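Local coordinates for twin-arginine translocation pathway signal protein (Burkholderia phytofirmans, PDB 2RJO), which probably serves as a periplasmic sugar-binding protein, holding beta-d-galactopyranose in the cleft between its two lobes, at residues T6-S11 with Q28-S33; K131-K136 with Q224-G229; G260-L265 with N311-R316. All blocks are in the same frame, centred on the assembly; numbering follows the deposited sequence.

Contact 1. Residues T6-S11 with Q28-S33; sequences TTLACS and QSFAKS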
loop_
_atom_site.group_PDB
_atom_site.type_symbol
_atom_site.label_atom_id
_atom_site.label_comp_id
_atom_site.label_asym_id
_atom_site.label_seq_id
_atom_site.Cartn_x
_atom_site.Cartn_y
_atom_site.Cartn_z
ATOM N N THR A 6 12.610 0.163 -24.459
ATOM C CA THR A 6 12.785 0.281 -23.028
ATOM C C THR A 6 11.864 -0.756 -22.400
ATOM O O THR A 6 10.760 -0.977 -22.887
ATOM C CB THR A 6 12.377 1.680 -22.524
ATOM O OG1 THR A 6 13.346 2.644 -22.953
ATOM C CG2 THR A 6 12.295 1.692 -21.011
ATOM N N THR A 7 12.322 -1.413 -21.341
ATOM C CA THR A 7 11.490 -2.404 -20.675
ATOM C C THR A 7 10.854 -1.779 -19.443
ATOM O O THR A 7 11.484 -0.998 -18.736
ATOM C CB THR A 7 12.317 -3.653 -20.252
ATOM O OG1 THR A 7 12.819 -4.312 -21.422
ATOM C CG2 THR A 7 11.452 -4.638 -19.490
ATOM N N LEU A 8 9.589 -2.088 -19.207
ATOM C CA LEU A 8 8.918 -1.573 -18.029
ATOM C C LEU A 8 8.761 -2.763 -17.085
ATOM O O LEU A 8 8.313 -3.833 -17.505
ATOM C CB LEU A 8 7.549 -0.986 -18.401
ATOM C CG LEU A 8 7.548 0.217 -19.349
ATOM C CD1 LEU A 8 6.128 0.661 -19.621
ATOM C CD2 LEU A 8 8.350 1.353 -18.743
ATOM N N ALA A 9 9.146 -2.591 -15.822
ATOM C CA ALA A 9 9.030 -3.672 -14.850
ATOM C C ALA A 9 8.398 -3.191 -13.554
ATOM O O ALA A 9 8.547 -2.031 -13.168
ATOM C CB ALA A 9 10.387 -4.268 -14.568
ATOM N N CYS A 10 7.680 -4.093 -12.891
ATOM C CA CYS A 10 7.023 -3.771 -11.633
ATOM C C CYS A 10 7.309 -4.864 -10.606
ATOM O O CYS A 10 6.999 -6.042 -10.829
ATOM C CB CYS A 10 5.519 -3.631 -11.855
ATOM S SG CYS A 10 4.608 -3.034 -10.422
ATOM N N SER A 11 7.918 -4.475 -9.489
ATOM C CA SER A 11 8.259 -5.417 -8.430
ATOM C C SER A 11 7.403 -5.239 -7.183
ATOM O O SER A 11 7.254 -4.130 -6.667
ATOM C CB SER A 11 9.733 -5.275 -8.036
ATOM O OG SER A 11 10.031 -6.097 -6.916
ATOM N N GLN A 28 0.588 -2.911 -15.956
ATOM C CA GLN A 28 0.299 -3.650 -17.174
ATOM C C GLN A 28 -0.443 -2.721 -18.133
ATOM O O GLN A 28 -0.118 -2.636 -19.314
ATOM C CB GLN A 28 -0.587 -4.838 -16.798
ATOM C CG GLN A 28 -0.563 -6.033 -17.709
ATOM C CD GLN A 28 -1.435 -7.157 -17.161
ATOM O OE1 GLN A 28 -2.662 -7.035 -17.101
ATOM N NE2 GLN A 28 -0.803 -8.250 -16.739
ATOM N N SER A 29 -1.438 -2.012 -17.605
ATOM C CA SER A 29 -2.230 -1.087 -18.408
ATOM C C SER A 29 -1.427 0.106 -18.910
ATOM O O SER A 29 -1.687 0.611 -20.002
ATOM C CB SER A 29 -3.441 -0.597 -17.613
ATOM O OG SER A 29 -4.133 0.422 -18.310
ATOM N N PHE A 30 -0.454 0.568 -18.132
ATOM C CA PHE A 30 0.342 1.692 -18.587
ATOM C C PHE A 30 1.310 1.267 -19.684
ATOM O O PHE A 30 1.498 1.982 -20.661
ATOM C CB PHE A 30 1.147 2.301 -17.450
ATOM C CG PHE A 30 2.113 3.342 -17.919
ATOM C CD1 PHE A 30 1.658 4.592 -18.326
ATOM C CD2 PHE A 30 3.464 3.043 -18.051
ATOM C CE1 PHE A 30 2.536 5.533 -18.863
ATOM C CE2 PHE A 30 4.351 3.974 -18.587
ATOM C CZ PHE A 30 3.892 5.220 -18.995
ATOM N N ALA A 31 1.944 0.114 -19.504
ATOM C CA ALA A 31 2.880 -0.376 -20.504
ATOM C C ALA A 31 2.112 -0.481 -21.818
ATOM O O ALA A 31 2.607 -0.104 -22.877
ATOM C CB ALA A 31 3.429 -1.744 -20.097
ATOM N N LYS A 32 0.889 -0.988 -21.716
ATOM C CA LYS A 32 -0.004 -1.162 -22.850
ATOM C C LYS A 32 -0.176 0.124 -23.634
ATOM O O LYS A 32 -0.037 0.143 -24.859
ATOM C CB LYS A 32 -1.376 -1.610 -22.353
ATOM C CG LYS A 32 -1.814 -2.964 -22.841
ATOM C CD LYS A 32 -0.919 -4.067 -22.328
ATOM C CE LYS A 32 -1.439 -5.429 -22.802
ATOM N NZ LYS A 32 -2.823 -5.684 -22.318
ATOM N N SER A 33 -0.482 1.193 -22.908
ATOM C CA SER A 33 -0.720 2.492 -23.501
ATOM C C SER A 33 0.476 3.042 -24.265
ATOM O O SER A 33 0.304 3.651 -25.321
ATOM C CB SER A 33 -1.167 3.487 -22.421
ATOM O OG SER A 33 -0.107 3.809 -21.541
#

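Contact 2. Residues K131-K136 with Q224-G229; sequences KSMGGK and QIPVTG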
loop_
_atom_site.group_PDB
_atom_site.type_symbol
_atom_site.label_atom_id
_atom_site.label_comp_id
_atom_site.label_asym_id
_atom_site.label_seq_id
_atom_site.Cartn_x
_atom_site.Cartn_y
_atom_site.Cartn_z
ATOM N N LYS A 131 -16.045 4.962 16.904
ATOM C CA LYS A 131 -17.350 5.605 16.933
ATOM C C LYS A 131 -18.379 4.483 16.881
ATOM O O LYS A 131 -19.333 4.458 17.663
ATOM C CB LYS A 131 -17.552 6.525 15.726
ATOM C CG LYS A 131 -16.556 7.668 15.594
ATOM C CD LYS A 131 -16.496 8.513 16.855
ATOM C CE LYS A 131 -15.805 9.853 16.605
ATOM N NZ LYS A 131 -16.663 10.761 15.791
ATOM N N SER A 132 -18.171 3.548 15.962
ATOM C CA SER A 132 -19.085 2.427 15.802
ATOM C C SER A 132 -19.275 1.657 17.092
ATOM O O SER A 132 -20.339 1.085 17.324
ATOM C CB SER A 132 -18.575 1.469 14.725
ATOM O OG SER A 132 -18.626 2.068 13.448
HETATM N N MSE A 133 -18.243 1.635 17.926
HETATM C CA MSE A 133 -18.291 0.912 19.196
HETATM C C MSE A 133 -18.919 1.746 20.314
HETATM O O MSE A 133 -19.030 1.283 21.448
HETATM C CB MSE A 133 -16.874 0.510 19.618
HETATM C CG MSE A 133 -16.187 -0.512 18.724
HETATM SE SE MSE A 133 -14.406 -0.574 19.056
HETATM C CE MSE A 133 -13.847 -1.299 17.700
ATOM N N GLY A 134 -19.333 2.966 19.999
ATOM C CA GLY A 134 -19.902 3.825 21.023
ATOM C C GLY A 134 -18.766 4.431 21.833
ATOM O O GLY A 134 -18.974 4.950 22.929
ATOM N N GLY A 135 -17.554 4.339 21.292
ATOM C CA GLY A 135 -16.385 4.894 21.951
ATOM C C GLY A 135 -15.890 4.144 23.170
ATOM O O GLY A 135 -14.975 4.598 23.856
ATOM N N LYS A 136 -16.474 2.984 23.435
ATOM C CA LYS A 136 -16.104 2.185 24.598
ATOM C C LYS A 136 -16.065 0.717 24.184
ATOM O O LYS A 136 -16.867 0.283 23.350
ATOM C CB LYS A 136 -17.161 2.390 25.694
ATOM C CG LYS A 136 -16.851 1.747 27.035
ATOM C CD LYS A 136 -17.992 2.005 28.041
ATOM C CE LYS A 136 -19.282 1.250 27.666
ATOM N NZ LYS A 136 -19.188 -0.231 27.928
ATOM N N GLN A 224 -21.295 -8.539 13.230
ATOM C CA GLN A 224 -21.723 -8.161 14.580
ATOM C C GLN A 224 -20.575 -7.466 15.301
ATOM O O GLN A 224 -20.776 -6.741 16.273
ATOM C CB GLN A 224 -22.190 -9.391 15.380
ATOM C CG GLN A 224 -23.590 -9.879 15.012
ATOM C CD GLN A 224 -24.049 -11.045 15.864
ATOM O OE1 GLN A 224 -24.012 -10.980 17.091
ATOM N NE2 GLN A 224 -24.483 -12.118 15.220
ATOM N N ILE A 225 -19.365 -7.700 14.819
ATOM C CA ILE A 225 -18.187 -7.070 15.378
ATOM C C ILE A 225 -17.613 -6.215 14.247
ATOM O O ILE A 225 -17.232 -6.735 13.199
ATOM C CB ILE A 225 -17.157 -8.124 15.836
ATOM C CG1 ILE A 225 -17.743 -8.949 16.987
ATOM C CG2 ILE A 225 -15.871 -7.447 16.290
ATOM C CD1 ILE A 225 -16.885 -10.126 17.388
ATOM N N PRO A 226 -17.576 -4.882 14.437
ATOM C CA PRO A 226 -17.051 -3.954 13.430
ATOM C C PRO A 226 -15.555 -4.132 13.172
ATOM O O PRO A 226 -14.761 -4.298 14.094
ATOM C CB PRO A 226 -17.391 -2.591 14.017
ATOM C CG PRO A 226 -17.275 -2.823 15.474
ATOM C CD PRO A 226 -17.996 -4.144 15.641
ATOM N N VAL A 227 -15.183 -4.095 11.900
ATOM C CA VAL A 227 -13.797 -4.264 11.505
ATOM C C VAL A 227 -13.425 -3.218 10.477
ATOM O O VAL A 227 -14.277 -2.785 9.698
ATOM C CB VAL A 227 -13.580 -5.638 10.872
ATOM C CG1 VAL A 227 -12.095 -5.874 10.634
ATOM C CG2 VAL A 227 -14.179 -6.718 11.758
ATOM N N THR A 228 -12.162 -2.799 10.483
ATOM C CA THR A 228 -11.684 -1.827 9.507
ATOM C C THR A 228 -10.392 -2.306 8.845
ATOM O O THR A 228 -9.656 -3.119 9.405
ATOM C CB THR A 228 -11.424 -0.450 10.133
ATOM O OG1 THR A 228 -10.419 -0.557 11.147
ATOM C CG2 THR A 228 -12.701 0.114 10.717
ATOM N N GLY A 229 -10.131 -1.796 7.648
ATOM C CA GLY A 229 -8.939 -2.174 6.918
ATOM C C GLY A 229 -8.348 -0.981 6.195
ATOM O O GLY A 229 -8.574 0.157 6.598
#

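Contact 3. Residues G260-L265 with N311-R316; sequences GLSMGL and NNLYAR. With SO4 (sulfate ion), chain F.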
loop_
_atom_site.group_PDB
_atom_site.type_symbol
_atom_site.label_atom_id
_atom_site.label_comp_id
_atom_site.label_asym_id
_atom_site.label_seq_id
_atom_site.Cartn_x
_atom_site.Cartn_y
_atom_site.Cartn_z
ATOM N N GLY A 260 3.647 5.211 -11.312
ATOM C CA GLY A 260 5.041 5.035 -10.933
ATOM C C GLY A 260 5.922 4.889 -12.162
ATOM O O GLY A 260 6.958 5.552 -12.277
ATOM N N LEU A 261 5.498 4.025 -13.085
ATOM C CA LEU A 261 6.223 3.790 -14.331
ATOM C C LEU A 261 6.155 5.008 -15.258
ATOM O O LEU A 261 7.111 5.313 -15.956
ATOM C CB LEU A 261 5.638 2.586 -15.066
ATOM C CG LEU A 261 5.754 1.191 -14.458
ATOM C CD1 LEU A 261 5.011 0.217 -15.354
ATOM C CD2 LEU A 261 7.217 0.784 -14.322
ATOM N N SER A 262 5.012 5.686 -15.271
ATOM C CA SER A 262 4.847 6.860 -16.110
ATOM C C SER A 262 5.896 7.917 -15.735
ATOM O O SER A 262 6.583 8.450 -16.606
ATOM C CB SER A 262 3.433 7.418 -15.945
ATOM O OG SER A 262 3.207 8.510 -16.809
HETATM N N MSE A 263 6.016 8.212 -14.441
HETATM C CA MSE A 263 6.999 9.185 -13.957
HETATM C C MSE A 263 8.387 8.759 -14.423
HETATM O O MSE A 263 9.150 9.551 -14.989
HETATM C CB MSE A 263 7.016 9.235 -12.425
HETATM C CG MSE A 263 5.857 9.963 -11.785
HETATM SE SE MSE A 263 5.860 9.782 -9.993
HETATM C CE MSE A 263 4.219 9.302 -9.736
ATOM N N GLY A 264 8.700 7.494 -14.167
ATOM C CA GLY A 264 9.988 6.959 -14.544
ATOM C C GLY A 264 10.281 7.044 -16.027
ATOM O O GLY A 264 11.388 7.410 -16.410
ATOM N N LEU A 265 9.298 6.713 -16.862
ATOM C CA LEU A 265 9.487 6.742 -18.304
ATOM C C LEU A 265 9.678 8.161 -18.827
ATOM O O LEU A 265 10.507 8.392 -19.714
ATOM C CB LEU A 265 8.310 6.056 -19.018
ATOM C CG LEU A 265 8.385 5.907 -20.553
ATOM C CD1 LEU A 265 9.691 5.215 -20.961
ATOM C CD2 LEU A 265 7.176 5.118 -21.061
ATOM N N ASN A 311 -0.798 10.456 -18.064
ATOM C CA ASN A 311 -0.166 11.697 -18.498
ATOM C C ASN A 311 -0.056 12.776 -17.415
ATOM O O ASN A 311 0.897 13.554 -17.393
ATOM C CB ASN A 311 -0.951 12.278 -19.687
ATOM C CG ASN A 311 -2.450 12.435 -19.382
ATOM O OD1 ASN A 311 -3.237 11.470 -19.474
ATOM N ND2 ASN A 311 -2.847 13.651 -18.992
ATOM N N ASN A 312 -1.037 12.825 -16.526
ATOM C CA ASN A 312 -1.089 13.826 -15.464
ATOM C C ASN A 312 -0.350 13.372 -14.196
ATOM O O ASN A 312 -0.973 13.078 -13.177
ATOM C CB ASN A 312 -2.549 14.097 -15.129
ATOM C CG ASN A 312 -2.757 15.457 -14.537
ATOM O OD1 ASN A 312 -2.041 15.864 -13.622
ATOM N ND2 ASN A 312 -3.747 16.180 -15.055
ATOM N N LEU A 313 0.978 13.367 -14.259
ATOM C CA LEU A 313 1.840 12.917 -13.166
ATOM C C LEU A 313 1.630 13.382 -11.719
ATOM O O LEU A 313 1.708 12.565 -10.803
ATOM C CB LEU A 313 3.306 13.169 -13.542
ATOM C CG LEU A 313 3.761 12.585 -14.888
ATOM C CD1 LEU A 313 5.262 12.784 -15.073
ATOM C CD2 LEU A 313 3.417 11.115 -14.931
ATOM N N TYR A 314 1.387 14.667 -11.490
ATOM C CA TYR A 314 1.241 15.158 -10.117
ATOM C C TYR A 314 -0.175 15.558 -9.740
ATOM O O TYR A 314 -0.380 16.427 -8.887
ATOM C CB TYR A 314 2.179 16.355 -9.892
ATOM C CG TYR A 314 3.524 16.163 -10.534
ATOM C CD1 TYR A 314 4.405 15.188 -10.067
ATOM C CD2 TYR A 314 3.878 16.884 -11.672
ATOM C CE1 TYR A 314 5.598 14.922 -10.722
ATOM C CE2 TYR A 314 5.079 16.625 -12.342
ATOM C CZ TYR A 314 5.929 15.638 -11.860
ATOM O OH TYR A 314 7.088 15.330 -12.534
ATOM N N ALA A 315 -1.152 14.911 -10.359
ATOM C CA ALA A 315 -2.548 15.213 -10.098
ATOM C C ALA A 315 -3.008 14.856 -8.682
ATOM O O ALA A 315 -3.974 15.434 -8.176
ATOM C CB ALA A 315 -3.420 14.493 -11.123
ATOM N N ARG A 316 -2.312 13.922 -8.038
ATOM C CA ARG A 316 -2.695 13.477 -6.694
ATOM C C ARG A 316 -1.689 13.755 -5.583
ATOM O O ARG A 316 -1.662 13.046 -4.573
ATOM C CB ARG A 316 -2.981 11.978 -6.717
ATOM C CG ARG A 316 -3.942 11.569 -7.804
ATOM C CD ARG A 316 -4.414 10.142 -7.657
ATOM N NE ARG A 316 -5.181 9.722 -8.823
ATOM C CZ ARG A 316 -5.921 8.617 -8.866
ATOM N NH1 ARG A 316 -5.990 7.826 -7.800
ATOM N NH2 ARG A 316 -6.599 8.304 -9.966
HETATM S S SO4 F . -9.158 5.894 -11.047
HETATM O O1 SO4 F . -7.876 5.344 -11.576
HETATM O O2 SO4 F . -9.869 6.623 -12.125
HETATM O O3 SO4 F . -8.885 6.803 -9.900
HETATM O O4 SO4 F . -10.013 4.770 -10.563
#

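Contact 1. Residues T6-S11 with Q28-S33
Leu8 meets Ala31 and Phe30 through a single methyl group: between 6-11 and 28-33, Leu8 CD1 makes the whole contact, lying 3.5 Å from Ala31 CA and 3.6 Å from Ala31 CB. The same branch reaches the aromatic ring, where Leu8 CD1 lies 3.9 Å from Phe30 CE2, approaching obliquely. With CG beside its backbone N (chi1 -63°) and the chain then extended to CD1, the leucine projects out from the strand to meet the helix. Because alanine carries nothing beyond CB, the backbone of 28-33 can come near the strand, and the CA atoms of Leu8 and Ala31 are 6.6 Å apart. Phe30 leaves the helix at its flank, and its ring also meets Leu261 and stands edge-to-face with Trp310. One turn on, Ser33 OG donates to Phe30 O across 2.6 Å, a bond internal to the helix. The meeting of Leu8 with Phe30 and Ala31 is one of carbon atoms. Behind Leu8, backbone bonds to Pro37 and Val39 fix the strand in its sheet. All three touching residues are buried, and they pack the first strand against the first helix of the unit 7-12, 18-34, 38-42, a beta-alpha-beta crossover of the periplasmic binding protein fold.

Contact 2. Residues K131-K136 with Q224-G229
Ser132 and Met133, the residues that press on Pro226, lie where helix 118-132 is closed by a 2.8 Å hydrogen bond from Gly134 N to Lys131 O. Gly134 has positive phi (79°) and completes a Schellman motif; Gly135, also at positive phi, follows it through a type I' turn from Met133 to Lys136. The helix end thus has a defined turn beside the contact. Ser132 offers its CB, 4.3 Å from Pro226 CB, while its hydroxyl is occupied in a bond to Gln128 O, one turn back in the helix. Met133, present as selenomethionine, touches with CG, which is 4.1 Å from Pro226 CG. Its first torsion puts CG beside the backbone N (chi1 -66°), and from there the extended chain passes the proline ring at a slant. Pro226 faces the helix end with CB and CG, and it is covered further by Leu129 and Val246. Its backbone pairs with Val201, joining it to strand 198-203 just ahead of the short outer strand 227-228. Both distances are those of loose van der Waals contact, and the pairing buries about 104 Å² at the surface. The chemistry implies a modest surface packing: the serine hydroxyl bonds inside its own helix, and between these two segments carbon meets carbon where the helix end borders the sheet.

Contact 3. Residues G260-L265 with N311-R316
Leu313 laid on Ser262 and Met263 makes a buried, largely apolar contact, in which the loop leading to strand 317-320 closes over one side of helix 253-268. Branch CD2 does most of the work. It comes within 3.2 Å of Ser262 OG, a close approach of methyl to hydroxyl, and lies 4.1 Å from Met263 CG; the other branch, CD1, is 4.1 Å from Met263 CA. The side chains of Leu313 and Met263, the latter a selenomethionine, lie alongside each other and point opposite ways, the methionine bending at chi3. Ser262 OG is turned away from its own backbone N (chi1 -176°), a setting in which it donates to Trp310 O, so the loop is tied to the helix by a hydrogen bond three residues before Leu313. Asn312, centre of an inverse gamma turn, starts a type I turn to Ala315; these turns, closed by weak backbone bonds, present Leu313 to the helix. Tyr314 lays one ring face over Leu313 CB, 3.9 Å above the ring plane, covering the root of that side chain. Farther along, Arg316 NH2 donates to sulfate O3 at 2.7 Å with a bent N-H...O angle of 144°, the anion standing at the edge of the guanidinium. That ion, probably from the crystallisation liquor, is also bound by Lys307 N, whereas Arg316 NH1 forms a salt bridge with Asp252 and the guanidinium a cation-pi contact with Trp255. The helix is enclosed on further fronts: Leu261 packs on Ala27 and Leu265 on Phe30, both of helix 18-34, Met263 rests on Val111 and Leu114 of strand 110-115, and Gly260 O accepts a bond from Thr92 OG1 of strand 90-94.

Overall arrangement
Contacts 1 and 3 belong to one continuous core, their centres 13 Å apart. Phe30 joins them: its CZ lies 3.5 Å from Ser262 CA, so helix 253-268 packs against helix 18-34 while carrying the loop of contact 3. Contact 2 lies on the opposite side of the chain's centre, in the other lobe, its centre 40 Å from that of contact 1 and 37 Å from that of contact 3. Beta-d-galactopyranose is bound between the lobes. Strand 7-12 runs toward Arg13 of the pocket, 224-229 toward Asp231, and helix 253-268 begins soon after Trp251; the three contacts lie on elements that lead to the pocket, and none of their residues lines it.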